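Local coordinates for putative GH105 family protein (PDB 3QWT), which is a putative glycoside hydrolase of family GH105 with an alpha/alpha toroid fold, its substrate and exact activity being unknown, at residues A[37-47]-A[56-64]; A[70-81]-A[113-124]. All blocks are in the same frame, centred on the assembly; numbering follows the deposited sequence.

Contact 1: A[37-47]-A[56-64]; sequences LVNIKDETGEF and VIDTKGWAG
D58 OD1 is gripped by two backbone N-H groups of its own loop, K60 N at 3.1 Å and G61 N at 2.9 Å. Both come from the same face, well above the carboxylate plane. D58 OD2 works across the contact: it accepts from a water that in turn accepts from D42 N. D42 OD2 holds its own loop by one bond, from F47 N, 2.8 Å, on the syn side.

K60 lies along segment 37-47. With CG anti to the backbone N (chi1 157°), its chain passes I40, D42 and F47, crossing I40 at about a right angle. K60 CG presses on I40 CG2 at 3.3 Å, tighter than usual for carbons. Further out, K60 CE lies 3.7 Å from F47 CD2. The bends at chi3 and chi4 take NZ on to T360 OG1 and S361 O, which bind the ammonium group.

At the other end W62 lies against the end of helix 23-37. V38 CG1 sits over its five-membered ring, 4.2 Å from the centroid, a CH-pi contact. L37 CD2 approaches W62 CE3 obliquely at 3.3 Å. Between these ends G61 CA points a hydrogen at I40 O. The bonds from K60 N and G61 N to D58 form an Asx turn and Asx motif, which shape the loop after strand 56-57.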
loop_
_atom_site.group_PDB
_atom_site.type_symbol
_atom_site.label_atom_id
_atom_site.label_comp_id
_atom_site.label_asym_id
_atom_site.label_seq_id
_atom_site.Cartn_x
_atom_site.Cartn_y
_atom_site.Cartn_z
ATOM N N LEU A 37 24.710 28.301 34.492
ATOM C CA LEU A 37 25.230 27.025 33.991
ATOM C C LEU A 37 26.579 27.133 33.282
ATOM O O LEU A 37 27.546 26.491 33.685
ATOM C CB LEU A 37 24.210 26.377 33.050
ATOM C CG LEU A 37 24.280 24.877 32.744
ATOM C CD1 LEU A 37 23.086 24.464 31.870
ATOM C CD2 LEU A 37 25.583 24.468 32.079
ATOM N N VAL A 38 26.633 27.920 32.211
ATOM C CA VAL A 38 27.847 28.076 31.425
ATOM C C VAL A 38 28.989 28.724 32.212
ATOM O O VAL A 38 30.129 28.765 31.752
ATOM C CB VAL A 38 27.573 28.880 30.152
ATOM C CG1 VAL A 38 26.435 28.232 29.396
ATOM C CG2 VAL A 38 27.230 30.316 30.487
ATOM N N ASN A 39 28.677 29.208 33.410
ATOM C CA ASN A 39 29.676 29.847 34.246
ATOM C C ASN A 39 29.967 29.114 35.542
ATOM O O ASN A 39 30.578 29.681 36.439
ATOM C CB ASN A 39 29.264 31.281 34.557
ATOM C CG ASN A 39 29.489 32.201 33.395
ATOM O OD1 ASN A 39 28.555 32.819 32.885
ATOM N ND2 ASN A 39 30.737 32.288 32.949
ATOM N N ILE A 40 29.550 27.856 35.631
ATOM C CA ILE A 40 29.858 27.037 36.796
ATOM C C ILE A 40 31.340 26.685 36.797
ATOM O O ILE A 40 31.918 26.407 35.747
ATOM C CB ILE A 40 29.027 25.742 36.815
ATOM C CG1 ILE A 40 27.533 26.065 36.743
ATOM C CG2 ILE A 40 29.342 24.926 38.059
ATOM C CD1 ILE A 40 26.893 26.286 38.094
ATOM N N LYS A 41 31.956 26.701 37.974
ATOM C CA LYS A 41 33.374 26.435 38.084
ATOM C C LYS A 41 33.618 25.616 39.331
ATOM O O LYS A 41 33.109 25.946 40.403
ATOM C CB LYS A 41 34.145 27.754 38.161
ATOM C CG LYS A 41 35.645 27.618 38.041
ATOM C CD LYS A 41 36.264 28.924 37.559
ATOM C CE LYS A 41 36.939 29.696 38.690
ATOM N NZ LYS A 41 38.289 29.153 39.039
ATOM N N ASP A 42 34.369 24.531 39.193
ATOM C CA ASP A 42 34.847 23.830 40.369
ATOM C C ASP A 42 36.137 24.503 40.837
ATOM O O ASP A 42 37.210 24.277 40.271
ATOM C CB ASP A 42 35.080 22.349 40.088
ATOM C CG ASP A 42 35.423 21.573 41.347
ATOM O OD1 ASP A 42 35.265 22.148 42.453
ATOM O OD2 ASP A 42 35.840 20.396 41.230
ATOM N N GLU A 43 36.002 25.351 41.855
ATOM C CA GLU A 43 37.121 26.113 42.418
ATOM C C GLU A 43 38.126 25.194 43.098
ATOM O O GLU A 43 39.313 25.209 42.774
ATOM C CB GLU A 43 36.602 27.131 43.437
ATOM C CG GLU A 43 35.424 27.966 42.962
ATOM C CD GLU A 43 35.837 29.037 41.971
ATOM O OE1 GLU A 43 34.944 29.724 41.430
ATOM O OE2 GLU A 43 37.055 29.192 41.735
ATOM N N THR A 44 37.631 24.398 44.042
ATOM C CA THR A 44 38.442 23.426 44.762
ATOM C C THR A 44 39.121 22.445 43.826
ATOM O O THR A 44 40.262 22.055 44.054
ATOM C CB THR A 44 37.582 22.561 45.698
ATOM O OG1 THR A 44 36.400 23.271 46.087
ATOM C CG2 THR A 44 38.383 22.144 46.925
ATOM N N GLY A 45 38.405 22.032 42.782
ATOM C CA GLY A 45 38.815 20.889 41.983
ATOM C C GLY A 45 38.433 19.633 42.752
ATOM O O GLY A 45 38.861 18.517 42.448
ATOM N N GLU A 46 37.612 19.841 43.771
ATOM C CA GLU A 46 37.170 18.776 44.650
ATOM C C GLU A 46 36.258 17.770 43.943
ATOM O O GLU A 46 36.222 16.593 44.304
ATOM C CB GLU A 46 36.439 19.377 45.847
ATOM C CG GLU A 46 35.482 18.418 46.510
ATOM C CD GLU A 46 34.576 19.099 47.512
ATOM O OE1 GLU A 46 34.675 20.343 47.660
ATOM O OE2 GLU A 46 33.762 18.384 48.145
ATOM N N PHE A 47 35.528 18.226 42.932
ATOM C CA PHE A 47 34.520 17.365 42.304
ATOM C C PHE A 47 34.999 16.616 41.065
ATOM O O PHE A 47 34.317 15.715 40.586
ATOM C CB PHE A 47 33.258 18.161 41.990
ATOM C CG PHE A 47 32.519 18.617 43.212
ATOM C CD1 PHE A 47 31.913 17.696 44.044
ATOM C CD2 PHE A 47 32.427 19.964 43.527
ATOM C CE1 PHE A 47 31.230 18.107 45.178
ATOM C CE2 PHE A 47 31.739 20.384 44.662
ATOM C CZ PHE A 47 31.141 19.454 45.487
ATOM N N VAL A 56 41.509 13.638 33.821
ATOM C CA VAL A 56 40.718 14.424 34.763
ATOM C C VAL A 56 39.504 15.005 34.024
ATOM O O VAL A 56 39.652 15.868 33.161
ATOM C CB VAL A 56 41.539 15.584 35.367
ATOM C CG1 VAL A 56 40.645 16.500 36.184
ATOM C CG2 VAL A 56 42.688 15.052 36.220
ATOM N N ILE A 57 38.308 14.527 34.346
ATOM C CA ILE A 57 37.106 15.031 33.698
ATOM C C ILE A 57 36.325 15.995 34.606
ATOM O O ILE A 57 35.926 15.640 35.723
ATOM C CB ILE A 57 36.189 13.877 33.209
ATOM C CG1 ILE A 57 36.905 13.026 32.158
ATOM C CG2 ILE A 57 34.882 14.412 32.635
ATOM C CD1 ILE A 57 37.487 11.729 32.698
ATOM N N ASP A 58 36.124 17.217 34.117
ATOM C CA ASP A 58 35.294 18.202 34.800
ATOM C C ASP A 58 33.822 17.937 34.501
ATOM O O ASP A 58 33.342 18.158 33.389
ATOM C CB ASP A 58 35.699 19.629 34.405
ATOM C CG ASP A 58 34.989 20.698 35.236
ATOM O OD1 ASP A 58 34.266 20.354 36.201
ATOM O OD2 ASP A 58 35.162 21.891 34.914
ATOM N N THR A 59 33.131 17.461 35.524
ATOM C CA THR A 59 31.753 16.989 35.458
ATOM C C THR A 59 30.773 18.131 35.742
ATOM O O THR A 59 29.559 18.021 35.497
ATOM C CB THR A 59 31.585 15.905 36.549
ATOM O OG1 THR A 59 31.578 14.612 35.952
ATOM C CG2 THR A 59 30.353 16.113 37.389
ATOM N N LYS A 60 31.328 19.235 36.245
ATOM C CA LYS A 60 30.549 20.345 36.785
ATOM C C LYS A 60 30.705 21.628 35.955
ATOM O O LYS A 60 29.711 22.295 35.651
ATOM C CB LYS A 60 30.920 20.563 38.263
ATOM C CG LYS A 60 30.643 21.942 38.810
ATOM C CD LYS A 60 31.401 22.154 40.125
ATOM C CE LYS A 60 30.460 22.188 41.318
ATOM N NZ LYS A 60 29.745 23.489 41.438
ATOM N N GLY A 61 31.943 21.966 35.596
ATOM C CA GLY A 61 32.200 23.034 34.638
ATOM C C GLY A 61 31.652 22.724 33.239
ATOM O O GLY A 61 31.451 21.560 32.871
ATOM N N TRP A 62 31.425 23.769 32.449
ATOM C CA TRP A 62 30.801 23.626 31.141
ATOM C C TRP A 62 31.718 22.989 30.097
ATOM O O TRP A 62 31.257 22.243 29.217
ATOM C CB TRP A 62 30.291 24.984 30.647
ATOM C CG TRP A 62 29.402 24.919 29.399
ATOM C CD1 TRP A 62 29.520 25.678 28.260
ATOM C CD2 TRP A 62 28.272 24.066 29.191
ATOM N NE1 TRP A 62 28.527 25.345 27.364
ATOM C CE2 TRP A 62 27.757 24.354 27.908
ATOM C CE3 TRP A 62 27.649 23.083 29.961
ATOM C CZ2 TRP A 62 26.654 23.689 27.381
ATOM C CZ3 TRP A 62 26.556 22.421 29.435
ATOM C CH2 TRP A 62 26.066 22.730 28.160
ATOM N N ALA A 63 33.015 23.258 30.198
ATOM C CA ALA A 63 33.940 22.782 29.179
ATOM C C ALA A 63 34.175 21.267 29.226
ATOM O O ALA A 63 35.042 20.749 28.520
ATOM C CB ALA A 63 35.256 23.541 29.246
ATOM N N GLY A 64 33.389 20.555 30.030
ATOM C CA GLY A 64 33.545 19.114 30.152
ATOM C C GLY A 64 32.661 18.299 29.213
ATOM O O GLY A 64 31.787 18.830 28.533
HETATM O O HOH W 1 35.295 24.415 36.513
#

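Contact 2: A[70-81]-A[113-124]; sequences GVGLYGMYHYYQ and APFLTLAYRYEE
Y77 lays its ring against Y120, with Y120 CB over one face, 3.7 Å from the ring centroid. The two rings are slid apart and barely overlap, their planes 30° from parallel. Y77 is a knob in a hole made by T117, Y120, R121 and E124. Its CG stands anti to the backbone N (chi1 180°), which carries the ring across to the second helix. There its OH makes a weak bond to E124 OE1. Y80 OH gives E124 OE2 a firmer bond of 2.8 Å, on the syn side and close to the carboxylate plane. R121 NH1 also binds E124 OE1, from above that plane, in a salt bridge. R121 NE is paired with D93.

Segments 70-81 and 114-124 run in roughly the same direction, at 34° with axes 8.0 Å apart. They belong to helices 67-83 and 114-125 of the alpha/alpha toroid. T117 is the matching knob, set among G70, L73, Y74 and Y77. A nearby water donates to G70 O and A113 O. G70 has no side chain, and its CA comes within 3.7 Å of A113 CB.

The Y74 ring is sandwiched: L116 CD2 stands over the centre of one face, 3.5 Å from the centroid, and H78 CD2 over the other. Y74 OH binds D243 and accepts from a water lying between it and Y120 OH. Another water joins Y120 OH to Q81 OE1.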
loop_
_atom_site.group_PDB
_atom_site.type_symbol
_atom_site.label_atom_id
_atom_site.label_comp_id
_atom_site.label_asym_id
_atom_site.label_seq_id
_atom_site.Cartn_x
_atom_site.Cartn_y
_atom_site.Cartn_z
ATOM N N GLY A 70 25.148 16.453 28.901
ATOM C CA GLY A 70 24.116 15.855 28.064
ATOM C C GLY A 70 22.758 16.395 28.468
ATOM O O GLY A 70 21.985 16.862 27.636
ATOM N N VAL A 71 22.479 16.346 29.765
ATOM C CA VAL A 71 21.230 16.868 30.280
ATOM C C VAL A 71 21.173 18.373 30.074
ATOM O O VAL A 71 20.155 18.906 29.631
ATOM C CB VAL A 71 21.026 16.524 31.771
ATOM C CG1 VAL A 71 19.778 17.204 32.288
ATOM C CG2 VAL A 71 20.907 15.017 31.944
ATOM N N GLY A 72 22.274 19.057 30.366
ATOM C CA GLY A 72 22.343 20.490 30.129
ATOM C C GLY A 72 21.930 20.891 28.717
ATOM O O GLY A 72 21.072 21.750 28.528
ATOM N N LEU A 73 22.537 20.266 27.713
ATOM C CA LEU A 73 22.223 20.614 26.330
ATOM C C LEU A 73 20.736 20.379 26.009
ATOM O O LEU A 73 20.133 21.113 25.230
ATOM C CB LEU A 73 23.122 19.839 25.347
ATOM C CG LEU A 73 24.643 20.109 25.420
ATOM C CD1 LEU A 73 25.447 18.901 24.928
ATOM C CD2 LEU A 73 25.050 21.374 24.645
ATOM N N TYR A 74 20.147 19.351 26.602
ATOM C CA TYR A 74 18.764 19.002 26.274
ATOM C C TYR A 74 17.805 20.061 26.823
ATOM O O TYR A 74 16.893 20.522 26.131
ATOM C CB TYR A 74 18.441 17.620 26.830
ATOM C CG TYR A 74 17.163 17.005 26.341
ATOM C CD1 TYR A 74 16.847 16.992 24.992
ATOM C CD2 TYR A 74 16.286 16.396 27.231
ATOM C CE1 TYR A 74 15.682 16.410 24.541
ATOM C CE2 TYR A 74 15.124 15.811 26.795
ATOM C CZ TYR A 74 14.822 15.817 25.442
ATOM O OH TYR A 74 13.661 15.230 24.996
ATOM N N GLY A 75 18.032 20.468 28.069
ATOM C CA GLY A 75 17.244 21.530 28.664
ATOM C C GLY A 75 17.317 22.797 27.829
ATOM O O GLY A 75 16.300 23.413 27.527
HETATM N N MSE A 76 18.530 23.187 27.451
HETATM C CA MSE A 76 18.721 24.312 26.539
HETATM C C MSE A 76 17.973 24.096 25.230
HETATM O O MSE A 76 17.299 25.009 24.732
HETATM C CB MSE A 76 20.207 24.510 26.236
HETATM C CG MSE A 76 21.011 25.052 27.402
HETATM SE SE MSE A 76 22.885 25.365 26.892
HETATM C CE MSE A 76 23.578 25.850 28.650
ATOM N N TYR A 77 18.093 22.895 24.665
ATOM C CA TYR A 77 17.471 22.637 23.373
ATOM C C TYR A 77 15.979 22.895 23.481
ATOM O O TYR A 77 15.398 23.578 22.646
ATOM C CB TYR A 77 17.726 21.220 22.843
ATOM C CG TYR A 77 17.044 21.044 21.512
ATOM C CD1 TYR A 77 17.553 21.662 20.379
ATOM C CD2 TYR A 77 15.851 20.333 21.399
ATOM C CE1 TYR A 77 16.913 21.555 19.153
ATOM C CE2 TYR A 77 15.198 20.223 20.167
ATOM C CZ TYR A 77 15.742 20.839 19.053
ATOM O OH TYR A 77 15.126 20.749 17.829
ATOM N N HIS A 78 15.373 22.356 24.534
ATOM C CA HIS A 78 13.944 22.554 24.782
ATOM C C HIS A 78 13.538 24.023 24.673
ATOM O O HIS A 78 12.661 24.378 23.882
ATOM C CB HIS A 78 13.526 21.952 26.137
ATOM C CG HIS A 78 13.094 20.523 26.036
ATOM N ND1 HIS A 78 11.773 20.148 25.996
ATOM C CD2 HIS A 78 13.810 19.379 25.908
ATOM C CE1 HIS A 78 11.688 18.835 25.865
ATOM N NE2 HIS A 78 12.912 18.346 25.808
ATOM N N TYR A 79 14.198 24.877 25.445
ATOM C CA TYR A 79 13.949 26.297 25.317
ATOM C C TYR A 79 14.112 26.773 23.872
ATOM O O TYR A 79 13.231 27.453 23.333
ATOM C CB TYR A 79 14.829 27.106 26.262
ATOM C CG TYR A 79 14.356 28.550 26.397
ATOM C CD1 TYR A 79 13.216 28.855 27.131
ATOM C CD2 TYR A 79 15.037 29.599 25.781
ATOM C CE1 TYR A 79 12.768 30.158 27.259
ATOM C CE2 TYR A 79 14.594 30.907 25.901
ATOM C CZ TYR A 79 13.452 31.178 26.644
ATOM O OH TYR A 79 12.985 32.470 26.773
ATOM N N TYR A 80 15.224 26.408 23.239
ATOM C CA TYR A 80 15.466 26.843 21.870
ATOM C C TYR A 80 14.336 26.371 20.956
ATOM O O TYR A 80 13.806 27.130 20.143
ATOM C CB TYR A 80 16.813 26.324 21.334
ATOM C CG TYR A 80 16.886 26.381 19.822
ATOM C CD1 TYR A 80 16.937 27.604 19.154
ATOM C CD2 TYR A 80 16.864 25.232 19.065
ATOM C CE1 TYR A 80 16.984 27.670 17.758
ATOM C CE2 TYR A 80 16.907 25.286 17.679
ATOM C CZ TYR A 80 16.961 26.506 17.032
ATOM O OH TYR A 80 17.008 26.558 15.658
ATOM N N GLN A 81 13.970 25.108 21.090
ATOM C CA GLN A 81 12.949 24.531 20.229
ATOM C C GLN A 81 11.627 25.298 20.295
ATOM O O GLN A 81 10.973 25.495 19.279
ATOM C CB GLN A 81 12.735 23.064 20.586
ATOM C CG GLN A 81 11.674 22.359 19.736
ATOM C CD GLN A 81 11.544 20.892 20.102
ATOM O OE1 GLN A 81 11.217 20.556 21.248
ATOM N NE2 GLN A 81 11.836 20.009 19.143
ATOM N N ALA A 113 24.822 10.748 26.283
ATOM C CA ALA A 113 23.716 11.704 26.482
ATOM C C ALA A 113 23.691 12.893 25.536
ATOM O O ALA A 113 22.633 13.236 25.012
ATOM C CB ALA A 113 23.671 12.182 27.934
ATOM N N PRO A 114 24.851 13.533 25.302
ATOM C CA PRO A 114 24.797 14.694 24.401
ATOM C C PRO A 114 24.295 14.388 22.973
ATOM O O PRO A 114 23.911 15.304 22.253
ATOM C CB PRO A 114 26.249 15.186 24.373
ATOM C CG PRO A 114 26.785 14.782 25.742
ATOM C CD PRO A 114 26.136 13.446 26.028
ATOM N N PHE A 115 24.287 13.134 22.561
ATOM C CA PHE A 115 23.910 12.867 21.172
ATOM C C PHE A 115 22.414 12.990 20.902
ATOM O O PHE A 115 21.992 13.196 19.757
ATOM C CB PHE A 115 24.539 11.578 20.665
ATOM C CG PHE A 115 26.032 11.664 20.596
ATOM C CD1 PHE A 115 26.641 12.378 19.576
ATOM C CD2 PHE A 115 26.821 11.109 21.596
ATOM C CE1 PHE A 115 28.017 12.494 19.526
ATOM C CE2 PHE A 115 28.197 11.219 21.552
ATOM C CZ PHE A 115 28.799 11.911 20.516
ATOM N N LEU A 116 21.630 12.922 21.978
ATOM C CA LEU A 116 20.234 13.299 21.932
ATOM C C LEU A 116 20.074 14.707 21.337
ATOM O O LEU A 116 19.303 14.912 20.402
ATOM C CB LEU A 116 19.619 13.224 23.338
ATOM C CG LEU A 116 18.183 13.739 23.475
ATOM C CD1 LEU A 116 17.265 13.123 22.439
ATOM C CD2 LEU A 116 17.644 13.455 24.881
ATOM N N THR A 117 20.812 15.677 21.869
ATOM C CA THR A 117 20.673 17.054 21.393
ATOM C C THR A 117 21.268 17.237 20.000
ATOM O O THR A 117 20.724 17.965 19.160
ATOM C CB THR A 117 21.283 18.039 22.387
ATOM O OG1 THR A 117 20.607 17.907 23.643
ATOM C CG2 THR A 117 21.155 19.475 21.895
ATOM N N LEU A 118 22.382 16.558 19.752
ATOM C CA LEU A 118 23.005 16.614 18.447
ATOM C C LEU A 118 22.040 16.081 17.387
ATOM O O LEU A 118 21.960 16.612 16.264
ATOM C CB LEU A 118 24.295 15.799 18.432
ATOM C CG LEU A 118 25.122 16.055 17.173
ATOM C CD1 LEU A 118 25.613 17.519 17.074
ATOM C CD2 LEU A 118 26.274 15.057 17.074
ATOM N N ALA A 119 21.304 15.036 17.755
ATOM C CA ALA A 119 20.346 14.457 16.825
ATOM C C ALA A 119 19.360 15.525 16.390
ATOM O O ALA A 119 19.082 15.665 15.206
ATOM C CB ALA A 119 19.613 13.240 17.439
ATOM N N TYR A 120 18.852 16.290 17.347
ATOM C CA TYR A 120 17.908 17.346 17.027
ATOM C C TYR A 120 18.558 18.437 16.179
ATOM O O TYR A 120 17.932 19.004 15.293
ATOM C CB TYR A 120 17.336 17.966 18.293
ATOM C CG TYR A 120 16.141 17.243 18.863
ATOM C CD1 TYR A 120 16.271 16.410 19.983
ATOM C CD2 TYR A 120 14.882 17.384 18.287
ATOM C CE1 TYR A 120 15.170 15.752 20.519
ATOM C CE2 TYR A 120 13.779 16.725 18.813
ATOM C CZ TYR A 120 13.930 15.912 19.932
ATOM O OH TYR A 120 12.842 15.256 20.460
ATOM N N ARG A 121 19.816 18.743 16.456
ATOM C CA ARG A 121 20.481 19.784 15.691
ATOM C C ARG A 121 20.732 19.300 14.264
ATOM O O ARG A 121 20.587 20.059 13.311
ATOM C CB ARG A 121 21.768 20.273 16.379
ATOM C CG ARG A 121 21.526 21.048 17.692
ATOM C CD ARG A 121 20.772 22.362 17.464
ATOM N NE ARG A 121 21.546 23.336 16.690
ATOM C CZ ARG A 121 21.065 24.054 15.678
ATOM N NH1 ARG A 121 19.803 23.912 15.306
ATOM N NH2 ARG A 121 21.854 24.908 15.026
ATOM N N TYR A 122 21.091 18.035 14.113
ATOM C CA TYR A 122 21.268 17.483 12.775
ATOM C C TYR A 122 19.947 17.498 12.021
ATOM O O TYR A 122 19.908 17.795 10.830
ATOM C CB TYR A 122 21.822 16.061 12.824
ATOM C CG TYR A 122 21.922 15.432 11.461
ATOM C CD1 TYR A 122 22.831 15.912 10.520
ATOM C CD2 TYR A 122 21.107 14.371 11.108
ATOM C CE1 TYR A 122 22.920 15.356 9.273
ATOM C CE2 TYR A 122 21.188 13.800 9.856
ATOM C CZ TYR A 122 22.102 14.292 8.941
ATOM O OH TYR A 122 22.198 13.726 7.685
ATOM N N GLU A 123 18.863 17.181 12.723
ATOM C CA GLU A 123 17.535 17.192 12.120
ATOM C C GLU A 123 17.210 18.563 11.487
ATOM O O GLU A 123 16.728 18.618 10.356
ATOM C CB GLU A 123 16.483 16.833 13.163
ATOM C CG GLU A 123 15.065 16.803 12.629
ATOM C CD GLU A 123 14.074 16.232 13.634
ATOM O OE1 GLU A 123 13.178 15.467 13.228
ATOM O OE2 GLU A 123 14.195 16.549 14.836
ATOM N N GLU A 124 17.495 19.658 12.206
ATOM C CA GLU A 124 17.238 21.007 11.693
ATOM C C GLU A 124 18.201 21.457 10.598
ATOM O O GLU A 124 17.775 22.070 9.632
ATOM C CB GLU A 124 17.278 22.058 12.803
ATOM C CG GLU A 124 16.594 21.675 14.096
ATOM C CD GLU A 124 16.846 22.701 15.191
ATOM O OE1 GLU A 124 17.458 22.330 16.223
ATOM O OE2 GLU A 124 16.445 23.878 14.996
HETATM O O HOH W 2 21.413 15.954 25.034
HETATM O O HOH W 3 13.207 13.895 22.579
HETATM O O HOH W 4 11.177 17.461 21.715
#

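The chain leaves helix 23-37 and enters contact 1, where 37-47 meets 56-64 after passing through the small antiparallel sheet of strands 49-50 and 56-57. This closes a short loop of eight intervening residues. The chain then enters helix 67-83, the first partner of contact 2. Helix 86-102 follows, and helix 114-125 comes back to close a longer loop of 31 residues. The two contacts are in series, neither nested nor crossed. Their centres are about 20 Å apart, yet they touch: the selenomethionine M76 packs on L37, V38 and W62, and L73 also meets W62. The loops of contact 1 are thereby joined to the toroid helices of contact 2.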